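Local coordinates for protein phytoene synthase (Enterococcus hirae, PDB 5IYS) that probably joins two prenyl diphosphates head to head, as squalene and phytoene synthases do, and binds farnesyl thiodiphosphate with magnesium ions, at residues F51-Q65 against F106-D118. Residues are numbered along the deposited sequence; the frame is centred on the assembly and turned at random.
Sequences FCRRADDLIDRDNNQ and FFDMLTGQRKDAD. With MG (magnesium ion), chain E; MG (magnesium ion), chain F; FPS (S-[(2E,6E)-3,7,11-trimethyldodeca-2,6,10-trienyl] trihydrogen thiodiphosphate), chain H; FPS (S-[(2E,6E)-3,7,11-trimethyldodeca-2,6,10-trienyl] trihydrogen thiodiphosphate), chain G.
From the Phe51–Phe106 pair to Ile59 beside Ala117, helices 51-60 and 106-116 run nearly parallel, their axes coming within 9.2 Å and their directions 12° apart. At the apolar end the Phe106 edge meets one face of Phe51 in a T-shaped stack, planes at 72°, with Phe106 CD2 3.6 Å from Phe51 CE1. With CG beside its carbonyl carbon (chi1 166°), Phe51 swings its ring toward helix 106-116, where CZ also meets Leu110 CD2 at 3.7 Å. Small Ala55 lets Leu110 CD2 come within 3.6 Å of Ala55 CB, while the flexible thioether of Met109 bends its CE to 3.6 Å from C6 of FPS chain H. Gln113 fits as a knob among Ala55, Asp56, Ile59 and Asp60. Its NE2 bonds weakly to Asp56 OD1; a magnesium-bound water, with more acceptors nearby than protons, lies 2.6 Å from Gln113 OE1 and close to Asp60 OD1, making the amide second shell. Branched Ile59 lays CG2 3.7 Å from Ala117 CB. Asp56 gives one oxygen to each magnesium, Asp60 OD2 bridges both, and Arg182 pairs with Asp60 OD1. These carboxylates, in a helical DDxxD pattern, hold two magnesium ions against the diphosphate, the arrangement of the all-helical trans-prenyltransferase fold.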
loop_
_atom_site.group_PDB
_atom_site.type_symbol
_atom_site.label_atom_id
_atom_site.label_comp_id
_atom_site.label_asym_id
_atom_site.label_seq_id
_atom_site.Cartn_x
_atom_site.Cartn_y
_atom_site.Cartn_z
ATOM N N PHE A 51 8.106 6.330 6.542
ATOM C CA PHE A 51 7.408 7.595 6.343
ATOM C C PHE A 51 5.907 7.340 6.208
ATOM O O PHE A 51 5.105 7.961 6.922
ATOM C CB PHE A 51 7.943 8.331 5.119
ATOM C CG PHE A 51 7.055 9.466 4.670
ATOM C CD1 PHE A 51 5.966 9.210 3.844
ATOM C CD2 PHE A 51 7.277 10.765 5.123
ATOM C CE1 PHE A 51 5.127 10.253 3.411
ATOM C CE2 PHE A 51 6.450 11.828 4.695
ATOM C CZ PHE A 51 5.351 11.550 3.876
ATOM N N CYS A 52 5.532 6.368 5.375
ATOM C CA CYS A 52 4.100 6.070 5.184
ATOM C C CYS A 52 3.414 5.611 6.481
ATOM O O CYS A 52 2.267 5.980 6.791
ATOM C CB CYS A 52 3.930 5.000 4.110
ATOM S SG CYS A 52 4.404 5.566 2.450
ATOM N N ARG A 53 4.034 4.632 7.124
ATOM C CA ARG A 53 3.488 4.058 8.369
ATOM C C ARG A 53 3.290 5.143 9.421
ATOM O O ARG A 53 2.259 5.169 10.106
ATOM C CB ARG A 53 4.430 2.956 8.886
ATOM C CG ARG A 53 3.959 2.099 10.074
ATOM C CD ARG A 53 2.452 1.838 10.181
ATOM N NE ARG A 53 1.951 0.836 9.241
ATOM C CZ ARG A 53 0.665 0.609 8.990
ATOM N NH1 ARG A 53 -0.288 1.329 9.582
ATOM N NH2 ARG A 53 0.330 -0.352 8.143
ATOM N N ARG A 54 4.222 6.089 9.495
ATOM C CA ARG A 54 4.107 7.170 10.487
ATOM C C ARG A 54 2.931 8.090 10.184
ATOM O O ARG A 54 2.093 8.351 11.063
ATOM C CB ARG A 54 5.410 7.980 10.616
ATOM C CG ARG A 54 5.222 9.242 11.454
ATOM C CD ARG A 54 6.482 10.119 11.527
ATOM N NE ARG A 54 7.604 9.410 12.127
ATOM C CZ ARG A 54 8.847 9.883 12.172
ATOM N NH1 ARG A 54 9.126 11.114 11.740
ATOM N NH2 ARG A 54 9.794 9.136 12.715
ATOM N N ALA A 55 2.765 8.453 8.908
ATOM C CA ALA A 55 1.670 9.335 8.510
ATOM C C ALA A 55 0.332 8.664 8.787
ATOM O O ALA A 55 -0.642 9.311 9.188
ATOM C CB ALA A 55 1.771 9.702 7.034
ATOM N N ASP A 56 0.261 7.370 8.521
ATOM C CA ASP A 56 -1.005 6.649 8.628
ATOM C C ASP A 56 -1.421 6.349 10.074
ATOM O O ASP A 56 -2.617 6.287 10.407
ATOM C CB ASP A 56 -0.925 5.343 7.851
ATOM C CG ASP A 56 -2.212 4.534 7.942
ATOM O OD1 ASP A 56 -3.146 4.763 7.133
ATOM O OD2 ASP A 56 -2.264 3.651 8.816
ATOM N N ASP A 57 -0.435 6.055 10.910
ATOM C CA ASP A 57 -0.715 5.710 12.299
ATOM C C ASP A 57 -1.178 6.967 13.017
ATOM O O ASP A 57 -2.153 6.936 13.776
ATOM C CB ASP A 57 0.545 5.178 12.965
ATOM C CG ASP A 57 0.748 3.710 12.697
ATOM O OD1 ASP A 57 -0.160 3.098 12.094
ATOM O OD2 ASP A 57 1.813 3.184 13.081
ATOM N N LEU A 58 -0.520 8.079 12.710
ATOM C CA LEU A 58 -0.957 9.393 13.195
ATOM C C LEU A 58 -2.472 9.608 13.096
ATOM O O LEU A 58 -3.118 10.080 14.043
ATOM C CB LEU A 58 -0.222 10.498 12.442
ATOM C CG LEU A 58 1.182 10.784 12.955
ATOM C CD1 LEU A 58 1.838 11.882 12.117
ATOM C CD2 LEU A 58 1.158 11.213 14.421
ATOM N N ILE A 59 -3.055 9.247 11.958
ATOM C CA ILE A 59 -4.475 9.503 11.734
ATOM C C ILE A 59 -5.340 8.334 12.194
ATOM O O ILE A 59 -6.174 8.512 13.079
ATOM C CB ILE A 59 -4.755 9.902 10.277
ATOM C CG1 ILE A 59 -4.005 11.200 9.981
ATOM C CG2 ILE A 59 -6.254 10.096 10.029
ATOM C CD1 ILE A 59 -4.152 12.263 11.068
ATOM N N ASP A 60 -5.052 7.129 11.703
ATOM C CA ASP A 60 -5.913 5.971 11.961
ATOM C C ASP A 60 -5.862 5.457 13.406
ATOM O O ASP A 60 -6.868 4.983 13.941
ATOM C CB ASP A 60 -5.605 4.817 11.000
ATOM C CG ASP A 60 -5.967 5.130 9.553
ATOM O OD1 ASP A 60 -6.469 6.239 9.260
ATOM O OD2 ASP A 60 -5.672 4.269 8.691
ATOM N N ARG A 61 -4.669 5.414 13.989
ATOM C CA ARG A 61 -4.538 4.998 15.385
ATOM C C ARG A 61 -4.848 6.183 16.305
ATOM O O ARG A 61 -5.772 6.144 17.126
ATOM C CB ARG A 61 -3.109 4.506 15.656
ATOM C CG ARG A 61 -2.904 2.997 15.678
ATOM C CD ARG A 61 -1.822 2.645 16.688
ATOM N NE ARG A 61 -0.913 3.776 16.884
ATOM C CZ ARG A 61 0.389 3.767 16.602
ATOM N NH1 ARG A 61 0.980 2.656 16.175
ATOM N NH2 ARG A 61 1.106 4.872 16.764
ATOM N N ASP A 62 -4.061 7.243 16.151
ATOM C CA ASP A 62 -3.973 8.287 17.162
ATOM C C ASP A 62 -5.010 9.402 16.952
ATOM O O ASP A 62 -5.307 10.160 17.877
ATOM C CB ASP A 62 -2.543 8.844 17.215
ATOM C CG ASP A 62 -1.484 7.759 17.454
ATOM O OD1 ASP A 62 -1.830 6.573 17.652
ATOM O OD2 ASP A 62 -0.286 8.107 17.506
ATOM N N ASN A 63 -5.633 9.446 15.773
ATOM C CA ASN A 63 -6.348 10.648 15.340
ATOM C C ASN A 63 -5.621 11.908 15.803
ATOM O O ASN A 63 -6.155 12.716 16.576
ATOM C CB ASN A 63 -7.802 10.674 15.834
ATOM C CG ASN A 63 -8.552 11.914 15.361
ATOM O OD1 ASN A 63 -8.821 12.078 14.169
ATOM N ND2 ASN A 63 -8.821 12.833 16.285
ATOM N N ASN A 64 -4.367 12.023 15.379
ATOM C CA ASN A 64 -3.532 13.155 15.754
ATOM C C ASN A 64 -3.281 14.076 14.564
ATOM O O ASN A 64 -2.284 13.928 13.853
ATOM C CB ASN A 64 -2.209 12.668 16.342
ATOM C CG ASN A 64 -1.421 13.781 16.990
ATOM O OD1 ASN A 64 -1.796 14.959 16.925
ATOM N ND2 ASN A 64 -0.288 13.417 17.581
ATOM N N GLN A 65 -4.194 15.023 14.357
ATOM C CA GLN A 65 -4.053 15.969 13.263
ATOM C C GLN A 65 -2.889 16.921 13.471
ATOM O O GLN A 65 -2.262 17.343 12.502
ATOM C CB GLN A 65 -5.346 16.738 13.011
ATOM C CG GLN A 65 -6.397 15.893 12.316
ATOM C CD GLN A 65 -7.316 16.710 11.424
ATOM O OE1 GLN A 65 -8.521 16.796 11.669
ATOM N NE2 GLN A 65 -6.746 17.338 10.401
ATOM N N PHE A 106 4.829 12.130 -1.922
ATOM C CA PHE A 106 4.888 12.148 -0.449
ATOM C C PHE A 106 3.863 13.158 0.072
ATOM O O PHE A 106 3.179 12.908 1.068
ATOM C CB PHE A 106 6.305 12.517 0.048
ATOM C CG PHE A 106 7.326 11.432 -0.193
ATOM C CD1 PHE A 106 7.917 11.278 -1.439
ATOM C CD2 PHE A 106 7.630 10.526 0.811
ATOM C CE1 PHE A 106 8.812 10.222 -1.679
ATOM C CE2 PHE A 106 8.558 9.528 0.600
ATOM C CZ PHE A 106 9.118 9.352 -0.666
ATOM N N PHE A 107 3.726 14.276 -0.644
ATOM C CA PHE A 107 2.751 15.303 -0.297
ATOM C C PHE A 107 1.341 14.728 -0.511
ATOM O O PHE A 107 0.456 14.899 0.317
ATOM C CB PHE A 107 2.974 16.511 -1.227
ATOM C CG PHE A 107 4.027 17.472 -0.761
ATOM C CD1 PHE A 107 3.815 18.266 0.368
ATOM C CD2 PHE A 107 5.200 17.634 -1.480
ATOM C CE1 PHE A 107 4.785 19.181 0.788
ATOM C CE2 PHE A 107 6.132 18.603 -1.125
ATOM C CZ PHE A 107 5.948 19.345 0.035
ATOM N N ASP A 108 1.143 14.024 -1.623
ATOM C CA ASP A 108 -0.127 13.353 -1.902
ATOM C C ASP A 108 -0.566 12.394 -0.782
ATOM O O ASP A 108 -1.746 12.319 -0.468
ATOM C CB ASP A 108 -0.094 12.631 -3.269
ATOM C CG ASP A 108 -0.052 13.593 -4.453
ATOM O OD1 ASP A 108 -0.390 14.784 -4.244
ATOM O OD2 ASP A 108 0.263 13.169 -5.608
ATOM N N MET A 109 0.337 11.546 -0.295
ATOM C CA MET A 109 0.059 10.704 0.863
ATOM C C MET A 109 -0.466 11.505 2.070
ATOM O O MET A 109 -1.457 11.114 2.686
ATOM C CB MET A 109 1.323 9.902 1.237
ATOM C CG MET A 109 1.268 9.080 2.550
ATOM S SD MET A 109 -0.075 7.881 2.548
ATOM C CE MET A 109 0.622 6.477 1.654
ATOM N N LEU A 110 0.190 12.606 2.426
ATOM C CA LEU A 110 -0.259 13.349 3.613
ATOM C C LEU A 110 -1.660 13.917 3.335
ATOM O O LEU A 110 -2.473 14.033 4.233
ATOM C CB LEU A 110 0.709 14.484 3.933
ATOM C CG LEU A 110 2.122 13.943 4.204
ATOM C CD1 LEU A 110 2.992 15.035 4.817
ATOM C CD2 LEU A 110 2.037 12.746 5.139
ATOM N N THR A 111 -1.930 14.301 2.089
ATOM C CA THR A 111 -3.221 14.911 1.745
ATOM C C THR A 111 -4.315 13.861 1.848
ATOM O O THR A 111 -5.424 14.135 2.332
ATOM C CB THR A 111 -3.192 15.392 0.275
ATOM O OG1 THR A 111 -2.253 16.462 0.158
ATOM C CG2 THR A 111 -4.574 15.848 -0.187
ATOM N N GLY A 112 -3.988 12.631 1.444
ATOM C CA GLY A 112 -4.934 11.543 1.572
ATOM C C GLY A 112 -5.174 11.194 3.030
ATOM O O GLY A 112 -6.319 10.982 3.455
ATOM N N GLN A 113 -4.104 11.094 3.803
ATOM C CA GLN A 113 -4.281 10.830 5.232
ATOM C C GLN A 113 -5.170 11.876 5.895
ATOM O O GLN A 113 -5.934 11.552 6.803
ATOM C CB GLN A 113 -2.949 10.748 5.967
ATOM C CG GLN A 113 -2.096 9.575 5.541
ATOM C CD GLN A 113 -2.752 8.253 5.878
ATOM O OE1 GLN A 113 -3.466 8.146 6.862
ATOM N NE2 GLN A 113 -2.640 7.295 4.981
ATOM N N ARG A 114 -4.945 13.142 5.564
ATOM C CA ARG A 114 -5.680 14.254 6.175
ATOM C C ARG A 114 -7.182 14.138 5.862
ATOM O O ARG A 114 -8.042 14.342 6.724
ATOM C CB ARG A 114 -5.104 15.584 5.655
ATOM C CG ARG A 114 -5.639 16.864 6.321
ATOM C CD ARG A 114 -4.834 18.095 5.881
ATOM N NE ARG A 114 -5.536 19.357 6.121
ATOM C CZ ARG A 114 -5.014 20.560 5.893
ATOM N NH1 ARG A 114 -3.768 20.667 5.449
ATOM N NH2 ARG A 114 -5.747 21.654 6.068
ATOM N N LYS A 115 -7.496 13.676 4.661
ATOM C CA LYS A 115 -8.883 13.396 4.307
ATOM C C LYS A 115 -9.536 12.275 5.118
ATOM O O LYS A 115 -10.718 12.352 5.476
ATOM C CB LYS A 115 -9.019 13.094 2.818
ATOM C CG LYS A 115 -10.404 13.433 2.299
ATOM C CD LYS A 115 -11.012 12.309 1.503
ATOM C CE LYS A 115 -12.322 12.782 0.877
ATOM N NZ LYS A 115 -13.361 13.105 1.894
ATOM N N ASP A 116 -8.778 11.219 5.394
ATOM C CA ASP A 116 -9.255 10.184 6.305
ATOM C C ASP A 116 -9.541 10.693 7.703
ATOM O O ASP A 116 -10.375 10.123 8.397
ATOM C CB ASP A 116 -8.257 9.043 6.405
ATOM C CG ASP A 116 -8.431 8.046 5.308
ATOM O OD1 ASP A 116 -9.588 7.836 4.874
ATOM O OD2 ASP A 116 -7.417 7.426 4.933
ATOM N N ALA A 117 -8.846 11.747 8.113
ATOM C CA ALA A 117 -9.056 12.323 9.431
ATOM C C ALA A 117 -10.467 12.889 9.609
ATOM O O ALA A 117 -10.902 13.116 10.734
ATOM C CB ALA A 117 -8.023 13.386 9.700
ATOM N N ASP A 118 -11.142 13.192 8.503
ATOM C CA ASP A 118 -12.536 13.628 8.524
ATOM C C ASP A 118 -13.310 12.743 7.545
ATOM O O ASP A 118 -13.583 13.125 6.402
ATOM C CB ASP A 118 -12.626 15.115 8.145
ATOM C CG ASP A 118 -14.049 15.577 7.801
ATOM O OD1 ASP A 118 -15.057 14.922 8.171
ATOM O OD2 ASP A 118 -14.160 16.657 7.184
HETATM MG MG MG E . -5.177 4.443 6.740
HETATM MG MG MG F . -4.105 2.423 9.070
HETATM C C1 FPS H . -2.590 0.729 4.917
HETATM S S1 FPS H . -4.279 0.802 4.405
HETATM C C2 FPS H . -2.010 2.122 4.927
HETATM C C3 FPS H . -1.743 2.852 3.829
HETATM C C4 FPS H . -2.086 2.409 2.432
HETATM C C5 FPS H . -1.111 4.211 4.029
HETATM C C6 FPS H . 0.367 4.096 4.402
HETATM C C7 FPS H . 1.085 3.126 3.480
HETATM C C8 FPS H . 1.902 2.179 3.964
HETATM C C10 FPS H . 2.518 1.227 2.966
HETATM C C9 FPS H . 2.116 2.012 5.445
HETATM C C11 FPS H . 3.870 1.683 2.464
HETATM C C12 FPS H . 4.450 0.416 1.850
HETATM C C13 FPS H . 5.642 0.354 1.227
HETATM C C14 FPS H . 6.551 1.534 1.070
HETATM C C15 FPS H . 6.070 -0.959 0.653
HETATM P PA FPS H . -5.172 0.928 6.236
HETATM O O1A FPS H . -4.711 2.158 6.925
HETATM O O2A FPS H . -6.766 1.007 6.021
HETATM O O3A FPS H . -4.958 -0.499 6.973
HETATM P PB FPS H . -4.049 -0.832 8.239
HETATM O O1B FPS H . -5.016 -1.269 9.306
HETATM O O2B FPS H . -3.248 0.347 8.746
HETATM O O3B FPS H . -3.105 -1.936 7.811
HETATM C C1 FPS G . -0.791 -2.024 3.108
HETATM S S1 FPS G . 0.379 -1.389 4.248
HETATM C C2 FPS G . -0.412 -1.313 1.821
HETATM C C3 FPS G . -1.290 -0.911 0.886
HETATM C C4 FPS G . -2.758 -1.176 1.046
HETATM C C5 FPS G . -0.827 -0.206 -0.374
HETATM C C6 FPS G . 0.681 0.020 -0.473
HETATM C C7 FPS G . 1.022 0.360 -1.910
HETATM C C8 FPS G . 2.158 -0.059 -2.497
HETATM C C10 FPS G . 2.445 0.448 -3.894
HETATM C C9 FPS G . 3.170 -0.940 -1.804
HETATM C C11 FPS G . 2.666 -0.746 -4.826
HETATM C C12 FPS G . 3.135 -0.283 -6.195
HETATM C C13 FPS G . 4.430 -0.193 -6.575
HETATM C C14 FPS G . 4.772 0.249 -7.975
HETATM C C15 FPS G . 5.563 -0.554 -5.649
HETATM P PA FPS G . 0.568 -2.610 5.903
HETATM O O1A FPS G . 1.892 -2.479 6.516
HETATM O O2A FPS G . -0.475 -1.908 6.921
HETATM O O3A FPS G . 0.057 -4.111 5.720
HETATM P PB FPS G . -1.524 -4.360 5.995
HETATM O O1B FPS G . -1.751 -4.817 7.409
HETATM O O2B FPS G . -1.908 -5.344 4.915
HETATM O O3B FPS G . -2.375 -3.120 5.820
HETATM O O HOH W 1 -3.283 2.710 10.950
HETATM O O HOH W 2 -5.508 6.594 6.787
HETATM O O HOH W 3 -7.451 3.866 6.599
HETATM O O HOH W 4 -4.761 4.370 4.451
HETATM O O HOH W 5 -5.841 1.231 10.032
#